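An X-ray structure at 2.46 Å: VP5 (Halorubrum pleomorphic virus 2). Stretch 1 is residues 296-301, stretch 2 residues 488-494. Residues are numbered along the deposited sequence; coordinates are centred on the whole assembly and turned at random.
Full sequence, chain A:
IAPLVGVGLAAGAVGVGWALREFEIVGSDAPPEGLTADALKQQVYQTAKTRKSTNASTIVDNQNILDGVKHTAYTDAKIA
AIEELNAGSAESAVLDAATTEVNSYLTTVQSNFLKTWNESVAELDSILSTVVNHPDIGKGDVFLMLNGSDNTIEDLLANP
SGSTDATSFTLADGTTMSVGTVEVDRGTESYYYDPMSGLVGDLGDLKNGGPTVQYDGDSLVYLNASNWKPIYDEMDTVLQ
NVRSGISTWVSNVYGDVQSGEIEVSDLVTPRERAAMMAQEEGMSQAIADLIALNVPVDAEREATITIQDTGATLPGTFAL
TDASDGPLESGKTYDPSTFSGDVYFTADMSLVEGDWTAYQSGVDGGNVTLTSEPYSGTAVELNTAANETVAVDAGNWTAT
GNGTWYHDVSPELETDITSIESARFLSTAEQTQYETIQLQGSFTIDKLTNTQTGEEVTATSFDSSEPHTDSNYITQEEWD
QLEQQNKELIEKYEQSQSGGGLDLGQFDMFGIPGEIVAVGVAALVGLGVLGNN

Stretch 1 (296-301) PVDAER
Stretch 2 488-494: ELIEKYE

A short, weakly bonded strand near 297-299 lies against the helix 488-494, their axes 9.5 Å apart at closest approach and their N-to-C directions 49° apart. The helix repeats its i to i+4 bonds, as from Y493 N to L489 O (3.3 Å), and the helical repeat brings L489, K492 and Y493 to one side. No hydrogen bond crosses between the stretches; the contact rests on packing.

P296 (phi/psi -48/129) points away. Extended V297 (-132/150, chi1 t) points toward the helix, its apolar branch suiting a buried spot beside the Y493 ring: CG1 lies at the edge, near the ring plane, 3.7 Å from Y493 CE2 and a tight 2.9 Å from Y493 OH, a hydroxyl hydrogen-bonded elsewhere in the structure. D298 (-116/86, chi1 t) points away, and its OD1 accepts a nearly straight salt-bridge hydrogen bond from R301 NE at 3.0 Å, linking residues before and after the corner at E300.

A299 (-76/-27) marks the register, its CA 6.6 Å from K492 CA. Its small methyl suits this close approach: CB lies 3.5 Å from Y493 CE2, 3.9 Å from L489 CD2 and 4.0 Å from K492 CD. L489 (m, t) and Y493 (chi1 m, chi2 -78°) start sideways, but their ends come nearer.

E300 (-88/-7, chi1 -97°) starts sideways but its end comes nearer, CG 4.5 Å from NZ of extended K492 (m, t, t, t), which points toward the strand; charged groups suit this partly exposed margin, yet no salt bridge forms. R301 (-125/108, chi1 m) leaves the contact.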

# COMPACT_ATOMS: atom_id res chain seq x y z
N PRO A 296 1.51 -11.54 10.90
CA PRO A 296 0.58 -11.92 12.00
C PRO A 296 -0.80 -11.28 11.83
O PRO A 296 -0.90 -10.09 11.54
CB PRO A 296 1.30 -11.42 13.25
CG PRO A 296 2.73 -11.43 12.89
CD PRO A 296 2.82 -11.11 11.42
N VAL A 297 -1.86 -12.11 11.92
CA VAL A 297 -3.24 -11.67 11.70
C VAL A 297 -4.17 -12.18 12.81
O VAL A 297 -3.95 -13.26 13.36
CB VAL A 297 -3.75 -12.17 10.30
CG1 VAL A 297 -5.25 -11.94 10.13
CG2 VAL A 297 -3.00 -11.52 9.15
N ASP A 298 -5.23 -11.41 13.09
CA ASP A 298 -6.31 -11.80 13.99
C ASP A 298 -7.58 -11.87 13.15
O ASP A 298 -8.34 -10.90 13.04
CB ASP A 298 -6.46 -10.86 15.20
CG ASP A 298 -7.43 -11.35 16.27
OD1 ASP A 298 -8.32 -12.18 15.94
OD2 ASP A 298 -7.32 -10.91 17.42
N ALA A 299 -7.79 -13.05 12.54
CA ALA A 299 -8.93 -13.37 11.69
C ALA A 299 -10.19 -13.64 12.51
O ALA A 299 -11.30 -13.44 12.01
CB ALA A 299 -8.60 -14.60 10.86
N GLU A 300 -10.03 -14.10 13.77
CA GLU A 300 -11.12 -14.52 14.65
C GLU A 300 -11.74 -13.41 15.52
O GLU A 300 -12.75 -13.68 16.16
CB GLU A 300 -10.66 -15.67 15.56
CG GLU A 300 -11.04 -17.04 15.04
CD GLU A 300 -12.52 -17.30 14.79
OE1 GLU A 300 -13.36 -16.84 15.60
OE2 GLU A 300 -12.84 -17.98 13.79
N ARG A 301 -11.17 -12.19 15.54
CA ARG A 301 -11.75 -11.14 16.36
C ARG A 301 -12.06 -9.88 15.55
O ARG A 301 -11.14 -9.15 15.15
CB ARG A 301 -10.88 -10.81 17.58
CG ARG A 301 -11.16 -11.71 18.77
CD ARG A 301 -9.90 -12.09 19.51
NE ARG A 301 -9.10 -13.04 18.73
CZ ARG A 301 -8.71 -14.23 19.17
NH1 ARG A 301 -7.99 -15.03 18.39
NH2 ARG A 301 -9.01 -14.63 20.40
N GLU A 488 -6.56 -22.73 6.87
CA GLU A 488 -7.58 -22.33 7.84
C GLU A 488 -7.71 -20.82 7.94
O GLU A 488 -8.81 -20.36 8.21
CB GLU A 488 -7.38 -22.98 9.23
CG GLU A 488 -6.10 -22.64 9.97
CD GLU A 488 -5.75 -23.57 11.12
OE1 GLU A 488 -6.46 -24.57 11.34
OE2 GLU A 488 -4.74 -23.29 11.81
N LEU A 489 -6.63 -20.06 7.68
CA LEU A 489 -6.69 -18.59 7.69
C LEU A 489 -7.44 -18.08 6.46
O LEU A 489 -8.23 -17.14 6.58
CB LEU A 489 -5.29 -17.95 7.75
CG LEU A 489 -4.69 -17.73 9.13
CD1 LEU A 489 -3.25 -17.25 9.02
CD2 LEU A 489 -5.51 -16.74 9.96
N ILE A 490 -7.23 -18.72 5.30
CA ILE A 490 -7.89 -18.36 4.05
C ILE A 490 -9.39 -18.66 4.19
O ILE A 490 -10.20 -17.76 3.95
CB ILE A 490 -7.22 -19.06 2.83
CG1 ILE A 490 -5.80 -18.50 2.53
CG2 ILE A 490 -8.11 -19.06 1.57
CD1 ILE A 490 -5.60 -16.93 2.48
N GLU A 491 -9.76 -19.89 4.63
CA GLU A 491 -11.15 -20.31 4.85
C GLU A 491 -11.88 -19.35 5.82
O GLU A 491 -13.03 -18.99 5.55
CB GLU A 491 -11.22 -21.75 5.37
CG GLU A 491 -11.03 -22.79 4.29
CD GLU A 491 -10.97 -24.24 4.74
OE1 GLU A 491 -10.59 -24.50 5.91
OE2 GLU A 491 -11.29 -25.13 3.91
N LYS A 492 -11.19 -18.90 6.90
CA LYS A 492 -11.73 -17.96 7.89
C LYS A 492 -12.16 -16.64 7.24
O LYS A 492 -13.24 -16.14 7.54
CB LYS A 492 -10.69 -17.68 8.99
CG LYS A 492 -10.57 -18.78 10.04
CD LYS A 492 -9.37 -18.56 10.95
CE LYS A 492 -9.08 -19.76 11.82
NZ LYS A 492 -8.02 -19.45 12.82
N TYR A 493 -11.31 -16.09 6.34
CA TYR A 493 -11.61 -14.84 5.64
C TYR A 493 -12.64 -15.04 4.53
O TYR A 493 -13.45 -14.15 4.31
CB TYR A 493 -10.33 -14.20 5.08
CG TYR A 493 -9.62 -13.34 6.10
CD1 TYR A 493 -10.08 -12.06 6.39
CD2 TYR A 493 -8.54 -13.83 6.81
CE1 TYR A 493 -9.45 -11.28 7.35
CE2 TYR A 493 -7.88 -13.04 7.76
CZ TYR A 493 -8.35 -11.77 8.04
OH TYR A 493 -7.74 -10.97 8.97
N GLU A 494 -12.62 -16.22 3.87
CA GLU A 494 -13.57 -16.58 2.81
C GLU A 494 -14.98 -16.74 3.39
O GLU A 494 -15.95 -16.41 2.71
CB GLU A 494 -13.13 -17.87 2.10
CG GLU A 494 -12.00 -17.63 1.11
CD GLU A 494 -11.96 -18.58 -0.08
OE1 GLU A 494 -12.89 -18.53 -0.92
OE2 GLU A 494 -10.99 -19.36 -0.18